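Local structure of catechol 1,2-dioxygenase (Burkholderia vietnamiensis, 5TD3) at residues L145-T150 against G199-R204; V236-T241 against F297-T302. The protein probably cleaves the aromatic ring of catechol between its two hydroxyl-bearing carbons, using molecular oxygen, to give cis,cis-muconate. All coordinates share one frame; numbering follows the deposited sequence.

Contact 1 (L145-T150 against G199-R204)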
loop_
_atom_site.group_PDB
_atom_site.type_symbol
_atom_site.label_atom_id
_atom_site.label_comp_id
_atom_site.label_asym_id
_atom_site.label_seq_id
_atom_site.Cartn_x
_atom_site.Cartn_y
_atom_site.Cartn_z
ATOM N N LEU A 145 3.944 -39.067 -2.038
ATOM C CA LEU A 145 4.401 -38.508 -3.301
ATOM C C LEU A 145 5.916 -38.572 -3.306
ATOM O O LEU A 145 6.554 -38.175 -2.328
ATOM C CB LEU A 145 3.923 -37.056 -3.468
ATOM C CG LEU A 145 4.544 -36.214 -4.580
ATOM C CD1 LEU A 145 4.277 -36.836 -5.931
ATOM C CD2 LEU A 145 3.999 -34.787 -4.536
ATOM N N VAL A 146 6.489 -39.075 -4.393
ATOM C CA VAL A 146 7.935 -39.126 -4.561
ATOM C C VAL A 146 8.279 -38.256 -5.760
ATOM O O VAL A 146 7.718 -38.447 -6.843
ATOM C CB VAL A 146 8.441 -40.567 -4.765
ATOM C CG1 VAL A 146 9.952 -40.576 -4.980
ATOM C CG2 VAL A 146 8.051 -41.441 -3.587
ATOM N N ILE A 147 9.172 -37.290 -5.561
ATOM C CA ILE A 147 9.620 -36.389 -6.618
ATOM C C ILE A 147 11.104 -36.636 -6.799
ATOM O O ILE A 147 11.873 -36.521 -5.840
ATOM C CB ILE A 147 9.362 -34.912 -6.281
ATOM C CG1 ILE A 147 7.918 -34.673 -5.819
ATOM C CG2 ILE A 147 9.655 -34.033 -7.491
ATOM C CD1 ILE A 147 7.691 -33.272 -5.240
ATOM N N HIS A 148 11.512 -36.962 -8.023
ATOM C CA HIS A 148 12.907 -37.299 -8.254
ATOM C C HIS A 148 13.313 -36.871 -9.653
ATOM O O HIS A 148 12.479 -36.703 -10.547
ATOM C CB HIS A 148 13.157 -38.799 -8.063
ATOM C CG HIS A 148 12.337 -39.659 -8.968
ATOM N ND1 HIS A 148 12.815 -40.155 -10.163
ATOM C CD2 HIS A 148 11.055 -40.082 -8.868
ATOM C CE1 HIS A 148 11.869 -40.872 -10.747
ATOM N NE2 HIS A 148 10.788 -40.838 -9.983
ATOM N N GLY A 149 14.618 -36.724 -9.836
ATOM C CA GLY A 149 15.148 -36.331 -11.129
ATOM C C GLY A 149 16.634 -36.064 -11.016
ATOM O O GLY A 149 17.275 -36.468 -10.045
ATOM N N THR A 150 17.170 -35.389 -12.033
ATOM C CA THR A 150 18.578 -35.029 -12.082
ATOM C C THR A 150 18.721 -33.530 -12.299
ATOM O O THR A 150 17.870 -32.895 -12.931
ATOM C CB THR A 150 19.305 -35.790 -13.205
ATOM O OG1 THR A 150 18.921 -37.171 -13.172
ATOM C CG2 THR A 150 20.812 -35.689 -13.041
ATOM N N GLY A 199 24.236 -36.253 -9.885
ATOM C CA GLY A 199 23.299 -35.156 -10.038
ATOM C C GLY A 199 21.882 -35.442 -9.595
ATOM O O GLY A 199 20.995 -34.615 -9.832
ATOM N N THR A 200 21.632 -36.572 -8.936
ATOM C CA THR A 200 20.261 -36.971 -8.666
ATOM C C THR A 200 19.772 -36.422 -7.330
ATOM O O THR A 200 20.544 -36.220 -6.389
ATOM C CB THR A 200 20.123 -38.495 -8.690
ATOM O OG1 THR A 200 20.899 -39.069 -7.633
ATOM C CG2 THR A 200 20.606 -39.048 -10.035
ATOM N N TYR A 201 18.468 -36.181 -7.264
ATOM C CA TYR A 201 17.797 -35.782 -6.037
ATOM C C TYR A 201 16.505 -36.574 -5.935
ATOM O O TYR A 201 15.946 -37.006 -6.947
ATOM C CB TYR A 201 17.478 -34.280 -6.021
ATOM C CG TYR A 201 16.262 -33.974 -6.859
ATOM C CD1 TYR A 201 16.365 -33.841 -8.238
ATOM C CD2 TYR A 201 15.007 -33.854 -6.277
ATOM C CE1 TYR A 201 15.264 -33.592 -9.007
ATOM C CE2 TYR A 201 13.894 -33.614 -7.042
ATOM C CZ TYR A 201 14.031 -33.485 -8.405
ATOM O OH TYR A 201 12.921 -33.235 -9.171
ATOM N N ALA A 202 16.011 -36.735 -4.708
ATOM C CA ALA A 202 14.687 -37.308 -4.523
ATOM C C ALA A 202 14.074 -36.779 -3.238
ATOM O O ALA A 202 14.750 -36.697 -2.211
ATOM C CB ALA A 202 14.733 -38.839 -4.485
ATOM N N PHE A 203 12.794 -36.417 -3.307
ATOM C CA PHE A 203 12.018 -36.026 -2.136
ATOM C C PHE A 203 10.905 -37.036 -1.909
ATOM O O PHE A 203 10.246 -37.475 -2.858
ATOM C CB PHE A 203 11.402 -34.623 -2.289
ATOM C CG PHE A 203 12.399 -33.506 -2.238
ATOM C CD1 PHE A 203 12.877 -33.041 -1.022
ATOM C CD2 PHE A 203 12.860 -32.916 -3.411
ATOM C CE1 PHE A 203 13.788 -32.001 -0.966
ATOM C CE2 PHE A 203 13.778 -31.879 -3.363
ATOM C CZ PHE A 203 14.249 -31.424 -2.139
ATOM N N ARG A 204 10.717 -37.426 -0.650
ATOM C CA ARG A 204 9.599 -38.264 -0.243
ATOM C C ARG A 204 8.685 -37.409 0.620
ATOM O O ARG A 204 9.119 -36.874 1.644
ATOM C CB ARG A 204 10.085 -39.509 0.502
ATOM C CG ARG A 204 10.816 -40.454 -0.433
ATOM C CD ARG A 204 11.825 -41.341 0.235
ATOM N NE ARG A 204 12.628 -42.004 -0.797
ATOM C CZ ARG A 204 13.323 -43.119 -0.614
ATOM N NH1 ARG A 204 13.320 -43.718 0.568
ATOM N NH2 ARG A 204 14.013 -43.637 -1.619
#
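I147 and F203 form a hydrogen-bonded pair, and so do G149 and Y201, in an antiparallel ladder between strands 144-152 and 200-206 of the catalytic beta-sandwich. Four backbone bonds link 145-150 to 199-204, and L145 continues the ladder to T205. F203 N to I147 O is the shortest at 2.7 Å, and I147 N to F203 O returns it at 2.9 Å. The bonds of the G149-Y201 pair are slightly longer, with Y201 N to G149 O at 3.0 Å and G149 N to Y201 O at 3.2 Å.

I147, Y201 and F203 face the interior of the sandwich. CG of Y201 sits between its backbone N and carbonyl carbon, chi1 78°. This lays the ring back across strand 144-152 over G149. One ring face receives H148 CA, 4.3 Å from the centroid, as a CH-pi contact. Y201 CE1 comes 3.3 Å from G149 N. The ring lies directly on the backbone of G149, which has no side chain. I147 CG2 lies near the phenol oxygen, which hydrogen-bonds to the carbonyl of F297. F203 packs on V164 and C166 of the facing sheet.

V146, H148, T150, T200, A202 and R204 lie on the other face, which is partly exposed. H148 NE2 bonds to D294, on the strand flanking 144-152, and T200 OG1 bonds to D198. At the non-hydrogen-bonded pair H148-A202 the backbones come close, and H148 CB meets A202 CB at 3.9 Å.

Contact 2 (V236-T241 against F297-T302); sequences VHFFVT and FDFVLT. With ZN (zinc ion), chain C.
F238, F297 and F299 form an aromatic cluster between two strands whose backbones stay apart. The nearest CA atoms, of V240 and L301, are 8.2 Å from each other. The contact is made by side chains alone, all of them apolar. F299 points its edge at the face of F238 in a T-shaped pair, with the planes at 74°. Its CZ leads and stands 3.6 Å from F238 CG, displaced toward the rim of that ring. In F238, chi1 of -62° sets CG anti to the carbonyl carbon, and chi2 of -84° turns a ring face to the edge of F299. F297 lies nearly parallel to F238 but slid aside, with centroids 5.9 Å apart, so the two rings barely overlap. The F299 ring also has a methyl over one face. V240 CG2 sits 3.8 Å from its centroid, in a CH-pi contact. The other methyl, V240 CG1, meets L301 CD2 at 3.8 Å. V164 and T250, on the strands beside 235-241, also touch both F238 and F299.

H237 takes no part in this packing. Its NE2 binds the zinc ion, together with Y175 and H235, and its ring stacks on W167. Strand 235-241 thus carries a metal ligand next in sequence to the core residue F238. The arrangement is part of the hydrophobic core between the two sheets of an intradiol dioxygenase beta-sandwich, beside its metal site.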
loop_
_atom_site.group_PDB
_atom_site.type_symbol
_atom_site.label_atom_id
_atom_site.label_comp_id
_atom_site.label_asym_id
_atom_site.label_seq_id
_atom_site.Cartn_x
_atom_site.Cartn_y
_atom_site.Cartn_z
ATOM N N VAL A 236 4.342 -27.413 -6.386
ATOM C CA VAL A 236 5.497 -27.609 -5.522
ATOM C C VAL A 236 6.527 -26.573 -5.926
ATOM O O VAL A 236 6.778 -26.396 -7.123
ATOM C CB VAL A 236 6.092 -29.022 -5.658
ATOM C CG1 VAL A 236 7.320 -29.157 -4.781
ATOM C CG2 VAL A 236 5.059 -30.092 -5.287
ATOM N N HIS A 237 7.102 -25.876 -4.940
ATOM C CA HIS A 237 8.127 -24.864 -5.187
ATOM C C HIS A 237 9.523 -25.465 -5.122
ATOM O O HIS A 237 9.787 -26.375 -4.326
ATOM C CB HIS A 237 8.093 -23.733 -4.153
ATOM C CG HIS A 237 6.813 -22.961 -4.108
ATOM N ND1 HIS A 237 6.622 -21.801 -4.827
ATOM C CD2 HIS A 237 5.683 -23.144 -3.381
ATOM C CE1 HIS A 237 5.410 -21.327 -4.583
ATOM N NE2 HIS A 237 4.823 -22.119 -3.700
ATOM N N PHE A 238 10.440 -24.867 -5.895
ATOM C CA PHE A 238 11.858 -25.197 -5.842
ATOM C C PHE A 238 12.753 -23.964 -5.958
ATOM O O PHE A 238 12.497 -23.053 -6.750
ATOM C CB PHE A 238 12.263 -26.174 -6.959
ATOM C CG PHE A 238 11.572 -27.495 -6.892
ATOM C CD1 PHE A 238 12.046 -28.501 -6.074
ATOM C CD2 PHE A 238 10.447 -27.738 -7.663
ATOM C CE1 PHE A 238 11.411 -29.726 -6.021
ATOM C CE2 PHE A 238 9.812 -28.973 -7.616
ATOM C CZ PHE A 238 10.299 -29.964 -6.793
ATOM N N PHE A 239 13.821 -23.966 -5.168
ATOM C CA PHE A 239 15.044 -23.226 -5.432
ATOM C C PHE A 239 16.098 -24.249 -5.810
ATOM O O PHE A 239 16.163 -25.317 -5.195
ATOM C CB PHE A 239 15.574 -22.487 -4.192
ATOM C CG PHE A 239 14.902 -21.183 -3.872
ATOM C CD1 PHE A 239 14.431 -20.348 -4.858
ATOM C CD2 PHE A 239 14.804 -20.779 -2.543
ATOM C CE1 PHE A 239 13.829 -19.131 -4.521
ATOM C CE2 PHE A 239 14.205 -19.581 -2.201
ATOM C CZ PHE A 239 13.716 -18.760 -3.201
ATOM N N VAL A 240 16.963 -23.921 -6.772
ATOM C CA VAL A 240 18.173 -24.704 -6.987
ATOM C C VAL A 240 19.369 -23.760 -7.026
ATOM O O VAL A 240 19.421 -22.850 -7.861
ATOM C CB VAL A 240 18.117 -25.545 -8.272
ATOM C CG1 VAL A 240 19.357 -26.434 -8.339
ATOM C CG2 VAL A 240 16.849 -26.386 -8.305
ATOM N N THR A 241 20.344 -24.004 -6.150
ATOM C CA THR A 241 21.541 -23.186 -6.031
ATOM C C THR A 241 22.765 -24.057 -6.291
ATOM O O THR A 241 22.838 -25.187 -5.801
ATOM C CB THR A 241 21.628 -22.547 -4.630
ATOM O OG1 THR A 241 20.444 -21.776 -4.365
ATOM C CG2 THR A 241 22.844 -21.642 -4.521
ATOM N N PHE A 297 11.132 -35.184 -12.453
ATOM C CA PHE A 297 11.261 -33.773 -12.811
ATOM C C PHE A 297 12.732 -33.405 -12.807
ATOM O O PHE A 297 13.390 -33.498 -11.769
ATOM C CB PHE A 297 10.476 -32.878 -11.853
ATOM C CG PHE A 297 10.471 -31.420 -12.245
ATOM C CD1 PHE A 297 9.838 -30.997 -13.405
ATOM C CD2 PHE A 297 11.074 -30.469 -11.431
ATOM C CE1 PHE A 297 9.830 -29.656 -13.758
ATOM C CE2 PHE A 297 11.059 -29.127 -11.773
ATOM C CZ PHE A 297 10.440 -28.721 -12.937
ATOM N N ASP A 298 13.238 -33.008 -13.967
ATOM C CA ASP A 298 14.641 -32.679 -14.151
ATOM C C ASP A 298 14.838 -31.167 -14.130
ATOM O O ASP A 298 13.959 -30.403 -14.539
ATOM C CB ASP A 298 15.151 -33.256 -15.476
ATOM C CG ASP A 298 15.110 -34.775 -15.503
ATOM O OD1 ASP A 298 15.314 -35.403 -14.434
ATOM O OD2 ASP A 298 14.868 -35.337 -16.597
ATOM N N PHE A 299 15.984 -30.740 -13.608
ATOM C CA PHE A 299 16.389 -29.340 -13.623
ATOM C C PHE A 299 17.548 -29.148 -14.589
ATOM O O PHE A 299 18.470 -29.964 -14.629
ATOM C CB PHE A 299 16.831 -28.856 -12.245
ATOM C CG PHE A 299 15.767 -28.933 -11.200
ATOM C CD1 PHE A 299 14.833 -27.918 -11.066
ATOM C CD2 PHE A 299 15.709 -30.018 -10.339
ATOM C CE1 PHE A 299 13.852 -27.986 -10.089
ATOM C CE2 PHE A 299 14.735 -30.098 -9.353
ATOM C CZ PHE A 299 13.802 -29.077 -9.229
ATOM N N VAL A 300 17.494 -28.075 -15.369
ATOM C CA VAL A 300 18.612 -27.650 -16.201
ATOM C C VAL A 300 18.970 -26.236 -15.780
ATOM O O VAL A 300 18.122 -25.334 -15.830
ATOM C CB VAL A 300 18.281 -27.719 -17.695
ATOM C CG1 VAL A 300 19.476 -27.216 -18.516
ATOM C CG2 VAL A 300 17.933 -29.158 -18.071
ATOM N N LEU A 301 20.207 -26.052 -15.334
ATOM C CA LEU A 301 20.671 -24.785 -14.794
ATOM C C LEU A 301 21.349 -23.946 -15.874
ATOM O O LEU A 301 21.788 -24.450 -16.906
ATOM C CB LEU A 301 21.639 -25.020 -13.633
ATOM C CG LEU A 301 21.160 -25.913 -12.478
ATOM C CD1 LEU A 301 22.147 -25.867 -11.309
ATOM C CD2 LEU A 301 19.755 -25.528 -12.003
ATOM N N THR A 302 21.440 -22.642 -15.609
ATOM C CA THR A 302 22.158 -21.755 -16.508
ATOM C C THR A 302 23.437 -21.236 -15.847
ATOM O O THR A 302 23.499 -21.110 -14.620
ATOM C CB THR A 302 21.272 -20.576 -16.940
ATOM O OG1 THR A 302 20.778 -19.874 -15.791
ATOM C CG2 THR A 302 20.102 -21.082 -17.757
HETATM ZN ZN ZN C . 2.932 -22.224 -3.235
#

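The two contacts share one sheet: strands 144-152 and 292-300 are neighbours in it. Contact 1 runs within that sheet, and contact 2 joins it to the facing one. Contact 1 is partly buried and rests on backbone hydrogen bonds, with one face inward and the other more exposed. Contact 2 is fully buried and rests on ring and methyl packing. Their centres are 11 Å apart and they touch directly. H148 O and F297 N, 2.8 Å apart, form a probable backbone hydrogen bond, and the ring of Y201 packs on F299. The inner face of contact 1 therefore continues into the aromatic core of contact 2.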